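Local coordinates for variant surface glycoprotein MITat 1.13 (PDB 6Z8H) that probably forms the surface coat of the trypanosome, one of many antigenically distinct versions by which the parasite evades the host immune response, at residues L69-A73 with I84-L88; A189-T193 with D255-S259; F140-L145 with V216-T220. All blocks are in the same frame, centred on the assembly; numbering follows the deposited sequence.

Interaction 1 (L69-A73 with I84-L88); sequences LVTAA and ILPLL
Set two helical segments roughly antiparallel, with axes 9.7 Å apart at closest approach and a signed crossing angle of -147°, so that L69 lies opposite L88 (CA to CA 6.7 Å) and A73 opposite I84 (5.9 Å). L69, in the m,t rotamer, points across: its CD2 sits 3.8 Å from L87 CD1 and 4.0 Å from I84 CG2, while its CB meets L88 CD2 at 3.8 Å. These are neighbouring turns of the antiparallel helical hairpin, 34-75 and 78-129, that forms the long core of A-type VSGs. I84, also m,t, straddles A72 and A73, with CD1 3.8 Å from A72 CB and CG2 3.8 Å from A73 CB. L88 swings its end inward, so that CD1 lies 3.9 Å from A73 CB and CD2 3.8 Å from V70 CG2. Helix 78-129 is kinked here: P86 has no N-H to give, and L87 N bonds I84 O, three residues back, at 2.9 Å. Helix 336-345 covers L69 through W341 and I344; V70 packs on V70 of the second subunit.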
# COMPACT_ATOMS: atom_id res chain seq x y z
N LEU A 69 -25.34 -4.11 -19.24
CA LEU A 69 -25.88 -3.38 -20.39
C LEU A 69 -25.68 -4.19 -21.67
O LEU A 69 -26.58 -4.29 -22.50
CB LEU A 69 -25.23 -2.01 -20.54
CG LEU A 69 -25.62 -0.92 -19.55
CD1 LEU A 69 -24.75 0.30 -19.75
CD2 LEU A 69 -27.08 -0.58 -19.77
N VAL A 70 -24.48 -4.74 -21.87
CA VAL A 70 -24.23 -5.50 -23.10
C VAL A 70 -25.14 -6.72 -23.16
O VAL A 70 -25.76 -7.01 -24.19
CB VAL A 70 -22.75 -5.88 -23.22
CG1 VAL A 70 -22.53 -6.82 -24.39
CG2 VAL A 70 -21.90 -4.65 -23.35
N THR A 71 -25.21 -7.45 -22.05
CA THR A 71 -26.02 -8.66 -22.01
C THR A 71 -27.49 -8.34 -22.24
O THR A 71 -28.16 -8.99 -23.05
CB THR A 71 -25.83 -9.36 -20.66
OG1 THR A 71 -24.43 -9.60 -20.41
CG2 THR A 71 -26.59 -10.66 -20.60
N ALA A 72 -28.00 -7.32 -21.57
CA ALA A 72 -29.40 -6.94 -21.76
C ALA A 72 -29.66 -6.44 -23.17
O ALA A 72 -30.72 -6.70 -23.74
CB ALA A 72 -29.76 -5.87 -20.72
N ALA A 73 -28.74 -5.64 -23.72
CA ALA A 73 -28.92 -5.13 -25.07
C ALA A 73 -29.05 -6.27 -26.06
O ALA A 73 -29.79 -6.15 -27.03
CB ALA A 73 -27.75 -4.25 -25.45
N ILE A 84 -31.76 0.78 -24.23
CA ILE A 84 -30.43 0.42 -23.74
C ILE A 84 -29.32 0.91 -24.67
O ILE A 84 -28.25 1.31 -24.20
CB ILE A 84 -30.37 -1.11 -23.56
CG1 ILE A 84 -31.45 -1.58 -22.59
CG2 ILE A 84 -28.99 -1.54 -23.14
CD1 ILE A 84 -31.57 -3.04 -22.49
N LEU A 85 -29.55 0.88 -25.99
CA LEU A 85 -28.49 1.27 -26.91
C LEU A 85 -27.85 2.62 -26.62
O LEU A 85 -26.62 2.72 -26.73
CB LEU A 85 -28.98 1.16 -28.36
CG LEU A 85 -29.41 -0.22 -28.82
CD1 LEU A 85 -29.70 -0.20 -30.33
CD2 LEU A 85 -28.40 -1.29 -28.51
N PRO A 86 -28.59 3.68 -26.26
CA PRO A 86 -27.92 4.97 -26.00
C PRO A 86 -27.03 4.96 -24.77
O PRO A 86 -26.27 5.92 -24.59
CB PRO A 86 -29.10 5.95 -25.81
CG PRO A 86 -30.24 5.31 -26.58
CD PRO A 86 -30.06 3.83 -26.35
N LEU A 87 -27.13 3.94 -23.94
CA LEU A 87 -26.28 3.84 -22.77
C LEU A 87 -24.95 3.19 -23.06
O LEU A 87 -24.01 3.35 -22.27
CB LEU A 87 -27.04 3.05 -21.70
CG LEU A 87 -28.45 3.55 -21.36
CD1 LEU A 87 -29.14 2.57 -20.37
CD2 LEU A 87 -28.48 4.98 -20.83
N LEU A 88 -24.82 2.44 -24.16
CA LEU A 88 -23.66 1.57 -24.28
C LEU A 88 -22.36 2.32 -24.54
O LEU A 88 -21.35 2.07 -23.87
CB LEU A 88 -23.89 0.55 -25.40
CG LEU A 88 -24.79 -0.63 -25.04
CD1 LEU A 88 -25.24 -1.38 -26.30
CD2 LEU A 88 -24.10 -1.61 -24.18

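Interaction 2 (A189-T193 with D255-S259); sequences AKLIT and DFLGS
Neither segment is a regular helix or strand; two loops lie side by side, with K190 CA 6.2 Å from L257 CA and, closing together, T193 CA 4.4 Å from D255 CA. A189 is extended, and its carbonyl O rests 3.6 Å from L257 CD1. At K190 the side chain runs out almost fully stretched beyond chi1 (-102°), and its NZ forms a salt bridge with D255 OD2 at 3.1 Å. The other carboxylate oxygen is used locally: D255 OD1 accepts from G258 N at 3.0 Å, an Asx motif that curls the second loop, while G258 takes a positive phi of 55°. A classic gamma turn centred on L191 (phi/psi 69/-58) follows, with I192 N bonded to K190 O at 2.8 Å. That turn brings two carbonyls to one water, which donates to K190 O (3.1 Å) and I192 O (2.7 Å) and accepts from L257 N (2.9 Å), bridging the loops. I192, m,t, sets CG2 3.9 Å from F256 CD2, at the ring edge. T193 leads into strand 194-202, its backbone bonded to S229 and A254. The junction joins the sheet to the helical bundle: I192, F256 and L257 lie on helix 78-129 through L126, L129, V122 and Y123, L191 touches helix 34-75, and S259 stands at the N-cap of helix 260-273, just before glycosylated N260.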
# COMPACT_ATOMS: atom_id res chain seq x y z
N ALA A 189 6.50 17.77 11.48
CA ALA A 189 7.61 18.28 12.28
C ALA A 189 8.67 17.21 12.51
O ALA A 189 8.36 16.02 12.64
CB ALA A 189 7.12 18.82 13.62
N LYS A 190 9.93 17.65 12.61
CA LYS A 190 11.03 16.72 12.84
C LYS A 190 11.15 16.35 14.31
O LYS A 190 11.58 15.24 14.62
CB LYS A 190 12.33 17.37 12.36
CG LYS A 190 12.85 16.88 11.02
CD LYS A 190 14.15 17.60 10.67
CE LYS A 190 15.04 16.75 9.80
NZ LYS A 190 16.06 17.55 9.07
N LEU A 191 10.73 17.25 15.19
CA LEU A 191 10.70 17.05 16.64
C LEU A 191 12.06 16.98 17.36
O LEU A 191 12.30 17.74 18.29
CB LEU A 191 9.85 15.84 17.04
CG LEU A 191 8.44 15.84 16.42
CD1 LEU A 191 7.77 14.53 16.78
CD2 LEU A 191 7.60 17.01 16.91
N ILE A 192 12.93 16.05 16.99
CA ILE A 192 14.23 15.87 17.65
C ILE A 192 15.32 16.09 16.61
O ILE A 192 15.34 15.42 15.56
CB ILE A 192 14.35 14.48 18.30
CG1 ILE A 192 13.31 14.32 19.42
CG2 ILE A 192 15.76 14.26 18.79
CD1 ILE A 192 13.28 12.93 20.06
N THR A 193 16.17 17.08 16.87
CA THR A 193 17.39 17.31 16.11
C THR A 193 18.68 17.23 16.93
O THR A 193 19.76 17.14 16.33
CB THR A 193 17.34 18.70 15.45
OG1 THR A 193 17.06 19.70 16.44
CG2 THR A 193 16.25 18.76 14.45
N ASP A 255 19.54 13.91 14.45
CA ASP A 255 18.50 14.06 13.41
C ASP A 255 17.97 12.68 13.01
O ASP A 255 18.54 12.10 12.09
CB ASP A 255 19.06 14.81 12.22
CG ASP A 255 18.00 15.08 11.18
OD1 ASP A 255 16.88 14.70 11.43
OD2 ASP A 255 18.27 15.80 10.27
N PHE A 256 16.93 12.21 13.67
CA PHE A 256 16.41 10.86 13.42
C PHE A 256 15.63 10.79 12.11
O PHE A 256 15.82 9.86 11.32
CB PHE A 256 15.52 10.43 14.57
CG PHE A 256 16.29 10.03 15.81
CD1 PHE A 256 16.78 8.75 15.91
CD2 PHE A 256 16.53 10.93 16.87
CE1 PHE A 256 17.52 8.35 17.04
CE2 PHE A 256 17.23 10.52 18.00
CZ PHE A 256 17.73 9.23 18.07
N LEU A 257 14.75 11.76 11.87
CA LEU A 257 13.86 11.67 10.72
C LEU A 257 14.56 12.03 9.42
O LEU A 257 14.15 11.56 8.34
CB LEU A 257 12.67 12.60 10.89
CG LEU A 257 11.33 12.00 11.36
CD1 LEU A 257 10.32 13.10 11.68
CD2 LEU A 257 10.81 11.06 10.33
N GLY A 258 15.57 12.88 9.47
CA GLY A 258 16.17 13.36 8.23
C GLY A 258 15.10 13.97 7.35
O GLY A 258 14.31 14.79 7.79
N SER A 259 15.08 13.55 6.10
CA SER A 259 14.11 14.05 5.14
C SER A 259 12.91 13.12 4.98
O SER A 259 12.14 13.30 4.03
CB SER A 259 14.81 14.31 3.81
OG SER A 259 15.27 13.13 3.19
O HOH W 1 14.17 13.70 13.91

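Interaction 3 (F140-L145 with V216-T220); sequences FGGTDL and VEANT
The bump is A218, with 86 Å² covered, and the hollow is the curl of 140-145. A218 CB settles against the backbone of the curl, 3.9 Å from T143 N and 3.8 Å from D144 N, and is closed off by L145 CD2 at 3.8 Å. Its carbonyl fills the mouth: G142 N donates to A218 O at 2.7 Å, and F140 CB lies 3.2 Å from the same oxygen. G141 and G142 make the hollow possible, with phi near 100° for both; a CB on either would be jammed against the carbonyl O of the residue before, and on G142 it would also crowd N219 OD1, 3.5 Å from G142 CA. These loops flank adjacent antiparallel strands 135-139 and 221-229, and a hydrogen bond from F140 N to T220 O (3.1 Å, 176°) carries the pairing beyond them. E217 to T220 form a type I turn, with T220 N donating to E217 O at 3.1 Å and E217 N to T220 OG1 at 2.7 Å. L145, m,m, wedges CD1 4.0 Å from V216 CG1, and F140 CE2 reaches the same CG1 at 4.0 Å. V216 and A215 of the second subunit pack on F140 and L145 respectively.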
# COMPACT_ATOMS: atom_id res chain seq x y z
N PHE A 140 28.19 9.74 46.31
CA PHE A 140 29.42 9.18 46.86
C PHE A 140 29.29 8.63 48.28
O PHE A 140 30.16 7.86 48.70
CB PHE A 140 30.53 10.19 46.73
CG PHE A 140 31.16 10.22 45.36
CD1 PHE A 140 32.01 9.20 44.96
CD2 PHE A 140 30.88 11.25 44.48
CE1 PHE A 140 32.61 9.23 43.72
CE2 PHE A 140 31.46 11.28 43.24
CZ PHE A 140 32.32 10.26 42.85
N GLY A 141 28.20 8.92 48.99
CA GLY A 141 27.86 8.21 50.21
C GLY A 141 28.18 8.93 51.51
O GLY A 141 27.54 8.63 52.53
N GLY A 142 29.16 9.84 51.53
CA GLY A 142 29.52 10.59 52.72
C GLY A 142 30.73 10.09 53.48
O GLY A 142 31.15 10.75 54.44
N THR A 143 31.29 8.95 53.10
CA THR A 143 32.44 8.39 53.78
C THR A 143 33.73 8.52 52.99
O THR A 143 34.77 8.87 53.57
CB THR A 143 32.18 6.91 54.10
OG1 THR A 143 31.05 6.79 54.96
CG2 THR A 143 33.40 6.28 54.77
N ASP A 144 33.69 8.25 51.68
CA ASP A 144 34.89 8.34 50.86
C ASP A 144 34.48 8.55 49.41
O ASP A 144 33.29 8.57 49.07
CB ASP A 144 35.78 7.10 51.01
CG ASP A 144 35.03 5.80 50.73
OD1 ASP A 144 34.09 5.78 49.91
OD2 ASP A 144 35.37 4.77 51.36
N LEU A 145 35.49 8.72 48.55
CA LEU A 145 35.28 8.88 47.11
C LEU A 145 35.61 7.60 46.34
O LEU A 145 35.78 7.65 45.11
CB LEU A 145 36.13 10.04 46.57
CG LEU A 145 35.74 11.50 46.81
CD1 LEU A 145 34.52 11.87 45.99
CD2 LEU A 145 35.53 11.84 48.29
N VAL A 216 34.53 18.25 44.25
CA VAL A 216 33.83 16.98 44.44
C VAL A 216 34.41 16.26 45.64
O VAL A 216 35.62 16.04 45.74
CB VAL A 216 33.93 16.13 43.17
CG1 VAL A 216 33.43 14.72 43.43
CG2 VAL A 216 33.15 16.77 42.01
N GLU A 217 33.53 15.88 46.57
CA GLU A 217 33.96 15.26 47.82
C GLU A 217 32.99 14.13 48.16
O GLU A 217 32.23 13.65 47.32
CB GLU A 217 34.10 16.34 48.90
CG GLU A 217 32.87 17.18 49.13
CD GLU A 217 31.92 16.57 50.13
OE1 GLU A 217 32.38 16.02 51.15
OE2 GLU A 217 30.69 16.61 49.87
N ALA A 218 33.03 13.67 49.41
CA ALA A 218 32.39 12.41 49.77
C ALA A 218 30.87 12.51 49.84
O ALA A 218 30.21 11.48 49.67
CB ALA A 218 32.93 11.93 51.12
N ASN A 219 30.32 13.70 50.04
CA ASN A 219 28.87 13.88 50.04
C ASN A 219 28.34 14.26 48.66
O ASN A 219 27.16 14.57 48.54
CB ASN A 219 28.46 14.94 51.06
CG ASN A 219 28.87 14.58 52.45
OD1 ASN A 219 28.18 13.83 53.14
ND2 ASN A 219 30.01 15.11 52.88
N THR A 220 29.20 14.30 47.65
CA THR A 220 28.83 14.87 46.35
C THR A 220 27.86 13.97 45.56
O THR A 220 27.96 12.75 45.57
CB THR A 220 30.11 15.14 45.53
OG1 THR A 220 30.89 16.18 46.15
CG2 THR A 220 29.79 15.57 44.09

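Interaction 1 comes first along the chain and closes before the others open; the segments of interactions 2 and 3 alternate, in the order 140-145, 189-193, 216-220, 255-259. Centres lie about 57 Å (1 to 2), 41 Å (2 to 3) and 94 Å (1 to 3) apart, marking out a long rod. Helices 34-75 and 78-129 tie the first two: the end of one and the early turns of the other form interaction 1, and their opposite ends lie against interaction 2. Strands 194-202 and 221-229 of the antiparallel sheet then span from interaction 2 to interaction 3. All three touch the second subunit, so the dimer interface is sampled along the rod, consistent with an elongated coat protein.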